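Local coordinates for protein proteasome chaperone 4 (Saccharomyces cerevisiae, PDB 2Z5B) that acts in a heterodimer with IRC25 as a chaperone of 20S proteasome assembly, helping the alpha-ring to form, at residues Ala28-Asp33 with Ile39-Val44; Ala65-Arg70 with Ile106-Phe111; Arg101-Ile106 with Lys139-Leu144. All coordinates share one frame; numbering follows the deposited sequence.

Contact 1 (Ala28-Asp33 with Ile39-Val44); sequences ATLPAD and IPISLV
T29 and S42 face each other as the hydrogen-bonded pair of an antiparallel beta hairpin, formed by strands 24-31 and 41-47 of the mixed sheet. The amide of T29 donates to the carbonyl O of S42 (N to O 2.8 Å), and the amide of S42 returns the bond to the O of T29 (N to O 3.0 Å). The same two oxygens take a second, weaker approach from CA-H groups, A28 CA on S42 O at 3.3 Å and I41 CA on T29 O at 3.4 Å. On its other edge strand 24-31 pairs through A28 with I9 and through L30 with K7, while the backbone of I41 bonds to P114 and Y116. Of the carbonyls near the turn, the O of I39 accepts from NE of R113 and the O of P40 from NH1 of R43 of the neighbouring YLR021W chain, whereas D33 OD2, partly covered here, has no partner in the model.

The side chains of T29 and S42 leave one face of the sheet, their CB atoms 4.0 Å apart. Each sets its oxygen beside its own backbone N (chi1 -55° for T29, -66° for S42), and both hydroxyls are satisfied by Q41 of the YLR021W chain: T29 OG1 by NE2, S42 OG by OE1. Small hydroxyl residues suit this face, being short and polar enough for the partner chain to bind.

The face bearing A28 and L43 is apolar and is covered by helices 94-111 and 134-149. Here L30, I41 and L43 supply branched hydrocarbon, and the small A28 sits beside L43. P31, which has no amide hydrogen to give, lays CB of its ring 3.9 Å from CG2 of I39, the two side chains running past each other in opposite directions. One methyl of L30, CD2, lies equally close to CG1 and CG2 of I41, 3.9 Å from each.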
loop_
_atom_site.group_PDB
_atom_site.type_symbol
_atom_site.label_atom_id
_atom_site.label_comp_id
_atom_site.label_asym_id
_atom_site.label_seq_id
_atom_site.Cartn_x
_atom_site.Cartn_y
_atom_site.Cartn_z
ATOM N N ALA A 28 -2.981 -8.696 -6.093
ATOM C CA ALA A 28 -3.796 -7.642 -6.693
ATOM C C ALA A 28 -5.007 -7.386 -5.815
ATOM O O ALA A 28 -5.694 -8.341 -5.421
ATOM C CB ALA A 28 -4.258 -8.058 -8.104
ATOM N N THR A 29 -5.268 -6.117 -5.507
ATOM C CA THR A 29 -6.513 -5.738 -4.843
ATOM C C THR A 29 -7.413 -5.067 -5.875
ATOM O O THR A 29 -7.011 -4.103 -6.531
ATOM C CB THR A 29 -6.287 -4.815 -3.648
ATOM O OG1 THR A 29 -5.356 -5.427 -2.743
ATOM C CG2 THR A 29 -7.638 -4.501 -2.943
ATOM N N LEU A 30 -8.624 -5.607 -6.007
ATOM C CA LEU A 30 -9.507 -5.333 -7.127
ATOM C C LEU A 30 -10.942 -5.063 -6.677
ATOM O O LEU A 30 -11.393 -5.650 -5.682
ATOM C CB LEU A 30 -9.521 -6.546 -8.075
ATOM C CG LEU A 30 -8.199 -7.033 -8.679
ATOM C CD1 LEU A 30 -8.380 -8.343 -9.407
ATOM C CD2 LEU A 30 -7.637 -5.970 -9.632
ATOM N N PRO A 31 -11.660 -4.178 -7.396
ATOM C CA PRO A 31 -13.117 -4.074 -7.217
ATOM C C PRO A 31 -13.751 -5.427 -7.489
ATOM O O PRO A 31 -13.382 -6.090 -8.467
ATOM C CB PRO A 31 -13.543 -3.079 -8.309
ATOM C CG PRO A 31 -12.390 -3.015 -9.263
ATOM C CD PRO A 31 -11.171 -3.234 -8.416
ATOM N N ALA A 32 -14.672 -5.843 -6.622
ATOM C CA ALA A 32 -15.366 -7.127 -6.785
ATOM C C ALA A 32 -16.400 -7.039 -7.899
ATOM O O ALA A 32 -16.702 -8.037 -8.568
ATOM C CB ALA A 32 -16.026 -7.536 -5.497
ATOM N N ASP A 33 -16.926 -5.828 -8.081
ATOM C CA ASP A 33 -17.943 -5.521 -9.075
ATOM C C ASP A 33 -17.369 -4.447 -9.976
ATOM O O ASP A 33 -16.929 -3.404 -9.497
ATOM C CB ASP A 33 -19.214 -5.010 -8.386
ATOM C CG ASP A 33 -18.967 -3.755 -7.535
ATOM O OD1 ASP A 33 -19.838 -2.860 -7.550
ATOM O OD2 ASP A 33 -17.908 -3.657 -6.855
ATOM N N ILE A 39 -13.243 2.677 -7.314
ATOM C CA ILE A 39 -12.408 1.779 -6.530
ATOM C C ILE A 39 -11.091 1.530 -7.276
ATOM O O ILE A 39 -11.114 1.067 -8.412
ATOM C CB ILE A 39 -13.140 0.453 -6.213
ATOM C CG1 ILE A 39 -14.329 0.720 -5.272
ATOM C CG2 ILE A 39 -12.170 -0.576 -5.612
ATOM C CD1 ILE A 39 -15.280 -0.456 -5.101
ATOM N N PRO A 40 -9.952 1.867 -6.644
ATOM C CA PRO A 40 -8.639 1.699 -7.269
ATOM C C PRO A 40 -8.194 0.257 -7.370
ATOM O O PRO A 40 -8.575 -0.565 -6.548
ATOM C CB PRO A 40 -7.686 2.439 -6.317
ATOM C CG PRO A 40 -8.564 3.183 -5.363
ATOM C CD PRO A 40 -9.841 2.459 -5.301
ATOM N N ILE A 41 -7.369 -0.037 -8.374
ATOM C CA ILE A 41 -6.651 -1.309 -8.426
ATOM C C ILE A 41 -5.333 -1.057 -7.712
ATOM O O ILE A 41 -4.719 -0.002 -7.886
ATOM C CB ILE A 41 -6.387 -1.748 -9.887
ATOM C CG1 ILE A 41 -7.683 -2.215 -10.547
ATOM C CG2 ILE A 41 -5.353 -2.870 -9.975
ATOM C CD1 ILE A 41 -7.598 -2.252 -12.052
ATOM N N SER A 42 -4.927 -1.999 -6.861
ATOM C CA SER A 42 -3.567 -2.026 -6.330
ATOM C C SER A 42 -2.908 -3.301 -6.829
ATOM O O SER A 42 -3.493 -4.385 -6.727
ATOM C CB SER A 42 -3.567 -2.056 -4.804
ATOM O OG SER A 42 -4.097 -0.863 -4.274
ATOM N N LEU A 43 -1.708 -3.181 -7.369
ATOM C CA LEU A 43 -0.980 -4.350 -7.851
ATOM C C LEU A 43 0.378 -4.388 -7.214
ATOM O O LEU A 43 1.102 -3.382 -7.215
ATOM C CB LEU A 43 -0.862 -4.351 -9.385
ATOM C CG LEU A 43 0.035 -5.436 -10.003
ATOM C CD1 LEU A 43 -0.576 -6.811 -9.785
ATOM C CD2 LEU A 43 0.242 -5.208 -11.480
ATOM N N VAL A 44 0.702 -5.526 -6.607
ATOM C CA VAL A 44 2.085 -5.794 -6.198
ATOM C C VAL A 44 2.603 -6.867 -7.161
ATOM O O VAL A 44 1.960 -7.918 -7.344
ATOM C CB VAL A 44 2.197 -6.266 -4.729
ATOM C CG1 VAL A 44 3.665 -6.461 -4.337
ATOM C CG2 VAL A 44 1.520 -5.252 -3.793
#

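Contact 2 (Ala65-Arg70 with Ile106-Phe111); sequences AIPLMR and IISERF
With OG turned anti to the backbone N (chi1 -175°), S108 sends its hydroxyl from helix 94-111 over the end of strand 58-67, where it meets I66 and P67. P67 approaches with its ring: CD, the carbon next to the ring nitrogen, comes to 3.3 Å from S108 OG, and CG stands farther back. The CA of I66 lies 3.5 Å from the same oxygen. A65 completes the contact from the strand, its CB pointing at the helix and resting 4.0 Å from the CB of S108.

The hydroxyl makes no hydrogen bond to the strand. Its polar partner is the carbonyl O of R113, just beyond the end of the helix, so the side chain bonds to the turn that follows the helix while the same oxygen lies against CA of I66 and CD of P67. Serine fits this place in two ways: it is small enough to let the axes of the short strand and helix segments approach to 7.4 Å, and its oxygen can serve a carbonyl in a buried spot. A65 is equally well matched, since a single methyl meets the helix at a distance where a longer side chain would probably collide with S108. P67 offers the helix the CH2 groups CD and CG of its puckered ring.

The CB of I66 points away from the helix, and its side chain touches P114. Beyond the strand, CB of P67 lies 3.6 Å above the guanidinium plane of R70, toward its rim. V83 of the adjacent strand 83-87 touches both A65 and S108. The short segments run nearly alongside, at 27° between their N-to-C directions. The contact is plain helix-on-sheet packing by small residues, characteristic of an alpha/beta layer in which a helix lies along the strands of a mixed sheet.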
loop_
_atom_site.group_PDB
_atom_site.type_symbol
_atom_site.label_atom_id
_atom_site.label_comp_id
_atom_site.label_asym_id
_atom_site.label_seq_id
_atom_site.Cartn_x
_atom_site.Cartn_y
_atom_site.Cartn_z
ATOM N N ALA A 65 -1.440 6.094 -10.606
ATOM C CA ALA A 65 -2.055 6.763 -11.764
ATOM C C ALA A 65 -3.575 6.802 -11.671
ATOM O O ALA A 65 -4.190 5.966 -11.013
ATOM C CB ALA A 65 -1.632 6.112 -13.069
ATOM N N ILE A 66 -4.176 7.779 -12.347
ATOM C CA ILE A 66 -5.610 7.983 -12.327
ATOM C C ILE A 66 -5.997 8.729 -13.623
ATOM O O ILE A 66 -5.217 9.561 -14.106
ATOM C CB ILE A 66 -6.043 8.762 -11.014
ATOM C CG1 ILE A 66 -7.574 8.915 -10.915
ATOM C CG2 ILE A 66 -5.317 10.110 -10.892
ATOM C CD1 ILE A 66 -8.080 9.413 -9.561
ATOM N N PRO A 67 -7.169 8.401 -14.214
ATOM C CA PRO A 67 -7.631 9.180 -15.364
ATOM C C PRO A 67 -7.827 10.633 -14.940
ATOM O O PRO A 67 -8.389 10.884 -13.875
ATOM C CB PRO A 67 -8.972 8.530 -15.720
ATOM C CG PRO A 67 -8.917 7.144 -15.099
ATOM C CD PRO A 67 -8.119 7.329 -13.855
ATOM N N LEU A 68 -7.336 11.576 -15.746
ATOM C CA LEU A 68 -7.436 13.002 -15.401
ATOM C C LEU A 68 -8.868 13.533 -15.563
ATOM O O LEU A 68 -9.336 14.305 -14.732
ATOM C CB LEU A 68 -6.438 13.841 -16.222
ATOM C CG LEU A 68 -6.006 15.296 -15.907
ATOM C CD1 LEU A 68 -7.161 16.294 -15.760
ATOM C CD2 LEU A 68 -5.083 15.413 -14.699
ATOM N N MET A 69 -9.566 13.099 -16.610
ATOM C CA MET A 69 -10.864 13.693 -16.981
ATOM C C MET A 69 -12.087 12.800 -16.724
ATOM O O MET A 69 -12.102 12.005 -15.783
ATOM C CB MET A 69 -10.836 14.168 -18.443
ATOM C CG MET A 69 -9.873 15.328 -18.707
ATOM S SD MET A 69 -9.341 15.466 -20.432
ATOM C CE MET A 69 -9.005 13.740 -20.828
ATOM N N ARG A 70 -13.105 12.953 -17.575
ATOM C CA ARG A 70 -14.404 12.262 -17.478
ATOM C C ARG A 70 -15.336 12.944 -16.480
ATOM O O ARG A 70 -16.169 13.774 -16.858
ATOM C CB ARG A 70 -14.270 10.763 -17.165
ATOM C CG ARG A 70 -13.563 9.935 -18.235
ATOM C CD ARG A 70 -12.203 9.445 -17.747
ATOM N NE ARG A 70 -11.440 8.801 -18.813
ATOM C CZ ARG A 70 -10.339 9.298 -19.373
ATOM N NH1 ARG A 70 -9.826 10.461 -18.971
ATOM N NH2 ARG A 70 -9.741 8.619 -20.341
ATOM N N ILE A 106 -0.679 2.219 -17.794
ATOM C CA ILE A 106 -1.407 1.364 -18.728
ATOM C C ILE A 106 -2.630 0.689 -18.065
ATOM O O ILE A 106 -3.710 0.599 -18.677
ATOM C CB ILE A 106 -0.484 0.325 -19.420
ATOM C CG1 ILE A 106 0.510 1.039 -20.343
ATOM C CG2 ILE A 106 -1.308 -0.648 -20.276
ATOM C CD1 ILE A 106 1.853 0.335 -20.477
ATOM N N ILE A 107 -2.476 0.239 -16.820
ATOM C CA ILE A 107 -3.614 -0.341 -16.102
ATOM C C ILE A 107 -4.731 0.689 -15.939
ATOM O O ILE A 107 -5.893 0.393 -16.215
ATOM C CB ILE A 107 -3.220 -0.946 -14.736
ATOM C CG1 ILE A 107 -2.297 -2.151 -14.931
ATOM C CG2 ILE A 107 -4.466 -1.373 -13.953
ATOM C CD1 ILE A 107 -1.644 -2.646 -13.656
ATOM N N SER A 108 -4.370 1.898 -15.514
ATOM C CA SER A 108 -5.346 2.962 -15.314
ATOM C C SER A 108 -6.080 3.298 -16.622
ATOM O O SER A 108 -7.304 3.426 -16.634
ATOM C CB SER A 108 -4.668 4.192 -14.725
ATOM O OG SER A 108 -5.626 5.182 -14.414
ATOM N N GLU A 109 -5.333 3.430 -17.716
ATOM C CA GLU A 109 -5.939 3.614 -19.040
ATOM C C GLU A 109 -6.842 2.438 -19.397
ATOM O O GLU A 109 -8.002 2.623 -19.780
ATOM C CB GLU A 109 -4.858 3.812 -20.114
ATOM C CG GLU A 109 -4.222 5.181 -20.077
ATOM C CD GLU A 109 -3.005 5.323 -20.977
ATOM O OE1 GLU A 109 -1.987 4.634 -20.723
ATOM O OE2 GLU A 109 -3.065 6.157 -21.920
ATOM N N ARG A 110 -6.320 1.225 -19.249
ATOM C CA ARG A 110 -7.034 0.040 -19.686
ATOM C C ARG A 110 -8.383 -0.097 -18.992
ATOM O O ARG A 110 -9.374 -0.474 -19.616
ATOM C CB ARG A 110 -6.171 -1.216 -19.493
ATOM C CG ARG A 110 -6.776 -2.513 -20.031
ATOM C CD ARG A 110 -7.235 -2.398 -21.495
ATOM N NE ARG A 110 -7.834 -3.640 -21.987
ATOM C CZ ARG A 110 -9.063 -4.065 -21.696
ATOM N NH1 ARG A 110 -9.851 -3.361 -20.894
ATOM N NH2 ARG A 110 -9.503 -5.213 -22.201
ATOM N N PHE A 111 -8.430 0.240 -17.709
ATOM C CA PHE A 111 -9.614 -0.059 -16.922
ATOM C C PHE A 111 -10.356 1.164 -16.424
ATOM O O PHE A 111 -11.367 1.035 -15.740
ATOM C CB PHE A 111 -9.261 -1.031 -15.793
ATOM C CG PHE A 111 -8.697 -2.325 -16.295
ATOM C CD1 PHE A 111 -9.524 -3.261 -16.934
ATOM C CD2 PHE A 111 -7.343 -2.600 -16.170
ATOM C CE1 PHE A 111 -9.004 -4.446 -17.419
ATOM C CE2 PHE A 111 -6.816 -3.781 -16.653
ATOM C CZ PHE A 111 -7.647 -4.710 -17.274
#

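Contact 3 (Arg101-Ile106 with Lys139-Leu144); sequences RHMATI and KKCLDL
M103 and C141 form the sulfur-rich half of a helix-helix contact between helices 94-111 and 134-149, which lie side by side on one face of the mixed sheet. M103 has CG anti to its backbone N (chi1 -169°), and bends at chi2 and chi3 carry its sulfur and methyl across to the other helix. There SD lies 3.6 Å from CB of C141, while the methyl CE is just as near to SG. A long, flexible methionine can span the distance between backbones, 8.2 Å from CA to CA, and the small C141 accepts its end. M103 also packs on L43 of the sheet. Replacing M103 with an alanine would probably open a gap beside C141 and take a packing partner from L43.

L142, the other large contributor from helix 134-149, meets I106 at the more exposed side of the interface. Their side chains cross at about a right angle, two branched aliphatic residues that touch through methyls, with no polar bond. L138 also touches both M103 and I106, continuing the apolar seam along the same helix. The branch of I106 that does the touching is CG2, set 3.7 Å from CD1 of L142 and 4.1 Å from its CD2.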
loop_
_atom_site.group_PDB
_atom_site.type_symbol
_atom_site.label_atom_id
_atom_site.label_comp_id
_atom_site.label_asym_id
_atom_site.label_seq_id
_atom_site.Cartn_x
_atom_site.Cartn_y
_atom_site.Cartn_z
ATOM N N ARG A 101 5.926 2.788 -13.616
ATOM C CA ARG A 101 5.214 3.874 -14.301
ATOM C C ARG A 101 4.326 3.338 -15.395
ATOM O O ARG A 101 3.145 3.645 -15.418
ATOM C CB ARG A 101 6.187 4.899 -14.895
ATOM C CG ARG A 101 5.491 6.008 -15.697
ATOM C CD ARG A 101 6.517 7.075 -16.102
ATOM N NE ARG A 101 7.693 6.504 -16.789
ATOM C CZ ARG A 101 7.785 6.255 -18.094
ATOM N NH1 ARG A 101 6.773 6.502 -18.926
ATOM N NH2 ARG A 101 8.908 5.752 -18.576
ATOM N N HIS A 102 4.902 2.549 -16.305
ATOM C CA HIS A 102 4.134 1.939 -17.391
ATOM C C HIS A 102 3.000 1.076 -16.882
ATOM O O HIS A 102 1.882 1.161 -17.392
ATOM C CB HIS A 102 5.025 1.103 -18.307
ATOM C CG HIS A 102 5.892 1.921 -19.213
ATOM N ND1 HIS A 102 7.146 1.516 -19.603
ATOM C CD2 HIS A 102 5.687 3.128 -19.794
ATOM C CE1 HIS A 102 7.687 2.438 -20.382
ATOM N NE2 HIS A 102 6.822 3.426 -20.517
ATOM N N MET A 103 3.298 0.238 -15.888
ATOM C CA MET A 103 2.280 -0.630 -15.301
ATOM C C MET A 103 1.090 0.150 -14.789
ATOM O O MET A 103 -0.036 -0.121 -15.176
ATOM C CB MET A 103 2.867 -1.504 -14.187
ATOM C CG MET A 103 1.937 -2.616 -13.725
ATOM S SD MET A 103 1.664 -3.875 -14.981
ATOM C CE MET A 103 3.207 -4.774 -14.849
ATOM N N ALA A 104 1.335 1.128 -13.930
ATOM C CA ALA A 104 0.253 1.895 -13.339
ATOM C C ALA A 104 -0.512 2.655 -14.416
ATOM O O ALA A 104 -1.728 2.636 -14.418
ATOM C CB ALA A 104 0.785 2.842 -12.284
ATOM N N THR A 105 0.215 3.317 -15.314
ATOM C CA THR A 105 -0.401 4.155 -16.346
ATOM C C THR A 105 -1.229 3.334 -17.325
ATOM O O THR A 105 -2.357 3.699 -17.642
ATOM C CB THR A 105 0.659 4.998 -17.109
ATOM O OG1 THR A 105 1.461 5.720 -16.162
ATOM C CG2 THR A 105 -0.030 6.056 -17.991
ATOM N N ILE A 106 -0.679 2.219 -17.794
ATOM C CA ILE A 106 -1.407 1.364 -18.728
ATOM C C ILE A 106 -2.630 0.689 -18.065
ATOM O O ILE A 106 -3.710 0.599 -18.677
ATOM C CB ILE A 106 -0.484 0.325 -19.420
ATOM C CG1 ILE A 106 0.510 1.039 -20.343
ATOM C CG2 ILE A 106 -1.308 -0.648 -20.276
ATOM C CD1 ILE A 106 1.853 0.335 -20.477
ATOM N N LYS A 139 1.915 -7.018 -20.520
ATOM C CA LYS A 139 0.769 -7.740 -21.120
ATOM C C LYS A 139 0.229 -8.865 -20.242
ATOM O O LYS A 139 -0.985 -9.057 -20.144
ATOM C CB LYS A 139 1.086 -8.234 -22.544
ATOM C CG LYS A 139 1.991 -9.458 -22.653
ATOM C CD LYS A 139 1.173 -10.712 -23.017
ATOM C CE LYS A 139 2.030 -11.751 -23.732
ATOM N NZ LYS A 139 1.266 -12.990 -24.113
ATOM N N LYS A 140 1.118 -9.593 -19.576
ATOM C CA LYS A 140 0.661 -10.669 -18.704
ATOM C C LYS A 140 -0.129 -10.127 -17.525
ATOM O O LYS A 140 -1.081 -10.760 -17.073
ATOM C CB LYS A 140 1.816 -11.547 -18.210
ATOM C CG LYS A 140 2.500 -12.400 -19.320
ATOM C CD LYS A 140 1.546 -13.307 -20.114
ATOM C CE LYS A 140 1.512 -14.721 -19.544
ATOM N NZ LYS A 140 0.829 -15.708 -20.453
ATOM N N CYS A 141 0.256 -8.951 -17.038
ATOM C CA CYS A 141 -0.473 -8.345 -15.923
ATOM C C CYS A 141 -1.820 -7.811 -16.380
ATOM O O CYS A 141 -2.805 -7.939 -15.671
ATOM C CB CYS A 141 0.361 -7.270 -15.225
ATOM S SG CYS A 141 1.701 -7.951 -14.191
ATOM N N LEU A 142 -1.861 -7.221 -17.568
ATOM C CA LEU A 142 -3.128 -6.799 -18.171
ATOM C C LEU A 142 -4.093 -7.966 -18.389
ATOM O O LEU A 142 -5.284 -7.877 -18.068
ATOM C CB LEU A 142 -2.864 -6.114 -19.511
ATOM C CG LEU A 142 -2.403 -4.664 -19.471
ATOM C CD1 LEU A 142 -2.408 -4.122 -20.880
ATOM C CD2 LEU A 142 -3.338 -3.839 -18.576
ATOM N N ASP A 143 -3.571 -9.043 -18.967
ATOM C CA ASP A 143 -4.312 -10.282 -19.157
ATOM C C ASP A 143 -4.925 -10.830 -17.879
ATOM O O ASP A 143 -6.108 -11.170 -17.839
ATOM C CB ASP A 143 -3.387 -11.330 -19.744
ATOM C CG ASP A 143 -3.584 -11.495 -21.202
ATOM O OD1 ASP A 143 -3.598 -10.467 -21.922
ATOM O OD2 ASP A 143 -3.762 -12.662 -21.620
ATOM N N LEU A 144 -4.108 -10.919 -16.840
ATOM C CA LEU A 144 -4.571 -11.394 -15.553
ATOM C C LEU A 144 -5.721 -10.535 -15.039
ATOM O O LEU A 144 -6.761 -11.060 -14.660
ATOM C CB LEU A 144 -3.407 -11.409 -14.554
ATOM C CG LEU A 144 -3.751 -11.817 -13.125
ATOM C CD1 LEU A 144 -4.302 -13.251 -13.095
ATOM C CD2 LEU A 144 -2.511 -11.709 -12.268
#

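How the contacts relate
The three contacts belong to one alpha/beta unit, with centres about 12 to 13 Å apart. Contact 1 closes first along the chain, as a hairpin within the sheet; contacts 2 and 3 follow with alternating segments and share I106 on helix 94-111. That helix supplies a segment to contacts 2 and 3 and packs on contact 1: I107 packs on I41 and L43 of contact 1, F111 reaches both I41 and L142, and the backbone around A104 and T105 rests on A65. L43 also touches M103 and C141, so contact 3 sits directly on the sheet of contact 1. The helices thus cover one face, while at contact 1 the opposite face meets the YLR021W chain of the heterodimer.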